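Local coordinates for HpcH/HpaI aldolase (PDB 3QZ6), which belongs to the HpcH/HpaI aldolase family and folds as a TIM barrel of eight parallel strands wrapped by helices, at residues I150-A155 / S179-I184. Numbering follows the deposited sequence.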
ATOM      1  N   ILE A 150       0.051 -19.340  18.397  1.00 22.61           N
ATOM      2  CA  ILE A 150      -0.868 -19.931  19.363  1.00 22.55           C
ATOM      3  C   ILE A 150      -2.191 -19.178  19.374  1.00 23.11           C
ATOM      4  O   ILE A 150      -2.216 -17.962  19.569  1.00 24.76           O
ATOM      5  CB  ILE A 150      -0.268 -19.863  20.785  1.00 24.01           C
ATOM      6  CG1 ILE A 150       1.090 -20.583  20.842  1.00 23.77           C
ATOM      7  CG2 ILE A 150      -1.245 -20.420  21.803  1.00 25.91           C
ATOM      8  CD1 ILE A 150       1.058 -22.070  20.434  1.00 20.79           C
ATOM      9  N   GLU A 151      -3.289 -19.895  19.169  1.00 23.76           N
ATOM     10  CA  GLU A 151      -4.604 -19.263  19.084  1.00 25.02           C
ATOM     11  C   GLU A 151      -5.688 -19.996  19.873  1.00 24.36           C
ATOM     12  O   GLU A 151      -6.855 -19.625  19.797  1.00 26.61           O
ATOM     13  CB  GLU A 151      -5.068 -19.206  17.623  1.00 29.88           C
ATOM     14  CG  GLU A 151      -4.117 -18.542  16.669  1.00 34.40           C
ATOM     15  CD  GLU A 151      -4.731 -18.381  15.283  1.00 43.81           C
ATOM     16  OE1 GLU A 151      -5.153 -19.407  14.689  1.00 36.30           O
ATOM     17  OE2 GLU A 151      -4.806 -17.226  14.798  1.00 50.94           O
ATOM     18  N   HIS A 152      -5.317 -21.042  20.603  1.00 21.84           N
ATOM     19  CA  HIS A 152      -6.307 -21.871  21.290  1.00 27.02           C
ATOM     20  C   HIS A 152      -5.938 -22.049  22.752  1.00 27.69           C
ATOM     21  O   HIS A 152      -4.766 -22.208  23.089  1.00 26.60           O
ATOM     22  CB  HIS A 152      -6.423 -23.257  20.636  1.00 27.08           C
ATOM     23  CG  HIS A 152      -6.863 -23.224  19.204  1.00 33.73           C
ATOM     24  ND1 HIS A 152      -5.983 -23.048  18.160  1.00 32.46           N
ATOM     25  CD2 HIS A 152      -8.089 -23.364  18.644  1.00 38.47           C
ATOM     26  CE1 HIS A 152      -6.648 -23.067  17.016  1.00 38.12           C
ATOM     27  NE2 HIS A 152      -7.927 -23.259  17.282  1.00 40.00           N
ATOM     28  N   VAL A 153      -6.943 -22.028  23.620  1.00 24.71           N
ATOM     29  CA  VAL A 153      -6.736 -22.298  25.040  1.00 26.36           C
ATOM     30  C   VAL A 153      -6.073 -23.657  25.249  1.00 29.79           C
ATOM     31  O   VAL A 153      -5.222 -23.823  26.119  1.00 33.52           O
ATOM     32  CB  VAL A 153      -8.067 -22.244  25.804  1.00 31.11           C
ATOM     33  CG1 VAL A 153      -7.868 -22.640  27.270  1.00 35.73           C
ATOM     34  CG2 VAL A 153      -8.670 -20.853  25.692  1.00 30.16           C
ATOM     35  N   LYS A 154      -6.469 -24.627  24.437  1.00 32.14           N
ATOM     36  CA  LYS A 154      -5.919 -25.975  24.521  1.00 39.34           C
ATOM     37  C   LYS A 154      -4.418 -25.987  24.213  1.00 33.37           C
ATOM     38  O   LYS A 154      -3.649 -26.741  24.821  1.00 29.56           O
ATOM     39  CB  LYS A 154      -6.685 -26.894  23.566  1.00 51.26           C
ATOM     40  CG  LYS A 154      -5.971 -28.165  23.150  1.00 65.26           C
ATOM     41  CD  LYS A 154      -6.630 -28.728  21.891  1.00 75.85           C
ATOM     42  CE  LYS A 154      -6.066 -30.085  21.488  1.00 80.70           C
ATOM     43  NZ  LYS A 154      -6.761 -30.628  20.279  1.00 81.53           N
ATOM     44  N   ALA A 155      -4.002 -25.149  23.270  1.00 22.21           N
ATOM     45  CA  ALA A 155      -2.586 -25.054  22.927  1.00 25.25           C
ATOM     46  C   ALA A 155      -1.813 -24.436  24.083  1.00 26.91           C
ATOM     47  O   ALA A 155      -0.702 -24.863  24.406  1.00 28.04           O
ATOM     48  CB  ALA A 155      -2.389 -24.231  21.641  1.00 23.90           C
ATOM     49  N   SER A 179      -8.762 -14.719  21.566  1.00 27.84           N
ATOM     50  CA  SER A 179      -9.854 -14.071  22.286  1.00 25.31           C
ATOM     51  C   SER A 179     -11.167 -14.770  21.945  1.00 27.00           C
ATOM     52  O   SER A 179     -12.035 -14.930  22.796  1.00 27.35           O
ATOM     53  CB  SER A 179      -9.925 -12.570  21.969  1.00 25.96           C
ATOM     54  OG  SER A 179     -10.250 -12.333  20.606  1.00 27.43           O
ATOM     55  N   ASN A 180     -11.302 -15.217  20.702  1.00 25.97           N
ATOM     56  CA  ASN A 180     -12.499 -15.951  20.320  1.00 26.22           C
ATOM     57  C   ASN A 180     -12.599 -17.254  21.091  1.00 30.11           C
ATOM     58  O   ASN A 180     -13.675 -17.616  21.570  1.00 27.10           O
ATOM     59  CB  ASN A 180     -12.549 -16.231  18.813  1.00 21.98           C
ATOM     60  CG  ASN A 180     -13.930 -16.707  18.355  1.00 29.19           C
ATOM     61  OD1 ASN A 180     -14.949 -16.416  18.994  1.00 27.61           O
ATOM     62  ND2 ASN A 180     -13.969 -17.427  17.244  1.00 25.40           N
ATOM     63  N   ASP A 181     -11.475 -17.954  21.218  1.00 29.91           N
ATOM     64  CA  ASP A 181     -11.472 -19.231  21.920  1.00 30.92           C
ATOM     65  C   ASP A 181     -11.764 -19.042  23.409  1.00 34.36           C
ATOM     66  O   ASP A 181     -12.248 -19.958  24.067  1.00 29.49           O
ATOM     67  CB  ASP A 181     -10.146 -19.974  21.734  1.00 30.40           C
ATOM     68  CG  ASP A 181     -10.299 -21.485  21.880  1.00 34.38           C
ATOM     69  OD1 ASP A 181     -11.278 -22.042  21.341  1.00 32.67           O
ATOM     70  OD2 ASP A 181      -9.448 -22.122  22.532  1.00 29.81           O
ATOM     71  N   LEU A 182     -11.465 -17.857  23.937  1.00 29.20           N
ATOM     72  CA  LEU A 182     -11.761 -17.541  25.336  1.00 31.05           C
ATOM     73  C   LEU A 182     -13.202 -17.072  25.516  1.00 34.71           C
ATOM     74  O   LEU A 182     -13.618 -16.729  26.622  1.00 34.47           O
ATOM     75  CB  LEU A 182     -10.801 -16.469  25.855  1.00 28.16           C
ATOM     76  CG  LEU A 182      -9.375 -16.955  26.122  1.00 29.55           C
ATOM     77  CD1 LEU A 182      -8.399 -15.792  26.074  1.00 27.31           C
ATOM     78  CD2 LEU A 182      -9.296 -17.710  27.469  1.00 27.96           C
ATOM     79  N   GLY A 183     -13.956 -17.043  24.421  1.00 35.76           N
ATOM     80  CA  GLY A 183     -15.340 -16.609  24.464  1.00 33.55           C
ATOM     81  C   GLY A 183     -15.503 -15.100  24.511  1.00 35.72           C
ATOM     82  O   GLY A 183     -16.602 -14.608  24.735  1.00 35.38           O
ATOM     83  N   ILE A 184     -14.415 -14.364  24.291  1.00 28.21           N
ATOM     84  CA  ILE A 184     -14.461 -12.904  24.292  1.00 25.59           C
ATOM     85  C   ILE A 184     -13.864 -12.338  22.994  1.00 29.63           C
ATOM     86  O   ILE A 184     -12.970 -11.495  23.018  1.00 29.45           O
ATOM     87  CB  ILE A 184     -13.697 -12.332  25.493  1.00 28.75           C
ATOM     88  CG1 ILE A 184     -12.339 -13.023  25.627  1.00 28.70           C
ATOM     89  CG2 ILE A 184     -14.493 -12.546  26.782  1.00 31.94           C
ATOM     90  CD1 ILE A 184     -11.423 -12.398  26.661  1.00 25.62           C
TER
HETATM   91  O   HOH W   1      -9.057 -24.659  22.851  1.00 29.66           O
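Asp181 holds CG anti to its backbone N (chi1 -154°), which sends the carboxylate across to the start of helix 153-157. With CG1 anti to its own N (chi1 175°), Val153 holds CG2 beside that N, where CG2 meets Asp181 OD2 and Leu182 CD2. The carboxylate oxygen OD2 of Asp181 accepts a hydrogen bond from Val153 N at 2.7 Å. The bond is fairly straight, 157° at the hydrogen, and uses the anti lone pair of OD2. A water extends the grip: it donates to Asp181 OD2 at 2.6 Å and accepts from Lys154 N at 3.0 Å. One oxygen thus serves two successive N-H groups of the first helical turn, one directly and one through water. His152 is the N-cap residue, and its CA lies 3.4 Å from Asp181 OD2. The negative carboxylate would be favoured here by the positive end of the helix dipole.

Val153 CG2 also lies 3.5 Å from the same oxygen, Asp181 OD2. The same methyl makes the apolar contact, 3.7 Å from Leu182 CD2. The valine and leucine side chains meet at about a right angle. Leu182 also touches Val193 and Cys196 of helix 191-207, the next helix in the chain. Gly183, with positive phi, bonds back into the last turn of helix 175-181 in a Schellman motif.

The contact lies at the surface. It joins the loop and first helical turn after strand 145-150 to the short helix after the adjacent strand 170-173, among the segments that follow the C-terminal strand ends of a TIM barrel.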